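Local coordinates for protein hydrolase (PDB 6IAH) that is a magnesium-binding phosphatase of the haloacid dehalogenase superfamily with diverse substrate specificity, probably including phosphoglycolate, at residues K23-A26 and E27-G31. Residues are numbered along the deposited sequence; the frame is centred on the assembly and turned at random.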
# COMPACT_ATOMS: atom_id res chain seq x y z
N LYS A 23 -3.07 -11.61 -7.87
CA LYS A 23 -3.70 -12.49 -8.85
C LYS A 23 -2.71 -13.43 -9.54
O LYS A 23 -2.88 -14.62 -9.50
CB LYS A 23 -4.40 -11.64 -9.89
CG LYS A 23 -5.03 -12.43 -11.03
CD LYS A 23 -5.24 -11.50 -12.23
CE LYS A 23 -6.38 -11.95 -13.09
NZ LYS A 23 -6.10 -13.09 -13.95
N LEU A 24 -1.64 -12.92 -10.11
CA LEU A 24 -0.67 -13.76 -10.76
C LEU A 24 0.03 -14.75 -9.83
O LEU A 24 0.32 -15.90 -10.20
CB LEU A 24 0.38 -12.92 -11.50
CG LEU A 24 -0.14 -12.01 -12.60
CD1 LEU A 24 1.06 -11.28 -13.18
CD2 LEU A 24 -0.91 -12.80 -13.68
N THR A 25 0.37 -14.31 -8.64
CA THR A 25 0.94 -15.25 -7.66
C THR A 25 -0.01 -16.42 -7.32
O THR A 25 0.41 -17.57 -7.32
CB THR A 25 1.24 -14.50 -6.36
OG1 THR A 25 2.15 -13.46 -6.70
CG2 THR A 25 1.72 -15.41 -5.31
N ALA A 26 -1.26 -16.13 -7.05
CA ALA A 26 -2.22 -17.16 -6.73
C ALA A 26 -2.35 -18.06 -7.94
O ALA A 26 -2.37 -19.28 -7.78
CB ALA A 26 -3.56 -16.59 -6.32
N GLU A 27 -2.41 -17.45 -9.11
CA GLU A 27 -2.66 -18.25 -10.35
C GLU A 27 -1.46 -19.09 -10.71
O GLU A 27 -1.64 -20.19 -11.19
CB GLU A 27 -3.09 -17.38 -11.49
CG GLU A 27 -4.49 -16.87 -11.37
CD GLU A 27 -4.88 -15.88 -12.49
OE1 GLU A 27 -4.02 -15.50 -13.30
OE2 GLU A 27 -6.06 -15.48 -12.49
N TYR A 28 -0.25 -18.66 -10.32
CA TYR A 28 0.96 -19.47 -10.45
C TYR A 28 0.82 -20.77 -9.62
O TYR A 28 1.09 -21.85 -10.13
CB TYR A 28 2.19 -18.67 -9.97
CG TYR A 28 3.49 -19.43 -9.96
CD1 TYR A 28 3.87 -20.17 -8.84
CD2 TYR A 28 4.33 -19.45 -11.09
CE1 TYR A 28 5.07 -20.90 -8.81
CE2 TYR A 28 5.53 -20.19 -11.07
CZ TYR A 28 5.90 -20.89 -9.89
OH TYR A 28 7.04 -21.63 -9.80
N PHE A 29 0.43 -20.66 -8.33
CA PHE A 29 0.29 -21.90 -7.51
C PHE A 29 -0.89 -22.73 -7.97
O PHE A 29 -0.83 -23.96 -7.99
CB PHE A 29 0.17 -21.56 -6.05
CG PHE A 29 1.46 -21.14 -5.50
CD1 PHE A 29 2.38 -22.09 -5.14
CD2 PHE A 29 1.85 -19.80 -5.56
CE1 PHE A 29 3.65 -21.73 -4.74
CE2 PHE A 29 3.13 -19.44 -5.15
CZ PHE A 29 4.02 -20.40 -4.76
N LEU A 30 -1.98 -22.08 -8.33
CA LEU A 30 -3.09 -22.83 -8.90
C LEU A 30 -2.67 -23.68 -10.09
O LEU A 30 -3.07 -24.85 -10.19
CB LEU A 30 -4.27 -21.93 -9.20
CG LEU A 30 -4.96 -21.32 -7.96
CD1 LEU A 30 -5.92 -20.24 -8.37
CD2 LEU A 30 -5.69 -22.35 -7.06
N GLY A 31 -1.91 -23.11 -10.99
CA GLY A 31 -1.34 -23.79 -12.18
C GLY A 31 -0.55 -25.02 -11.79
O GLY A 31 -0.62 -26.03 -12.45
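The F29 ring meets T25 at its edge: the carbonyl O of T25 lies near the ring plane, 3.2 Å from F29 CD2, while T25 CG2 comes to 4.3 Å from F29 CE2. One face of the F29 ring takes Y28 CD1, 3.8 Å above its plane and offset toward the rim; F29 CD2 in turn lies in plane at the edge of the Y28 ring. The flat E27 carboxylate receives the ammonium of K23 one helical turn earlier. K23 NZ forms a salt bridge to E27 OE2 at 2.8 Å on its syn side, 18° out of the carboxylate plane, with a weak second bond to OE1. A bend at chi4 (-77°) turns K23 NZ back onto the acid. Both ends have a further partner, E38 for K23 NZ and the backbone N of I39 for E27 OE2, so an alanine at E27 would probably cost K23 this carboxylate and take the acceptor from the I39 amide. The backbone carries the regular i to i+4 bonds of the helix, among them L30 N to A26 O at 2.9 Å, in the carbonyl plane. All of this lies on helix 17-32, the first helix of an all-helical insertion consistent with the C1-type cap of HAD phosphatases: T25 and F29 pack on helices 56-68 and 100-110, A26 and L30 bear on I39 and helix 56-68, and Y28 reaches V104 of helix 100-110.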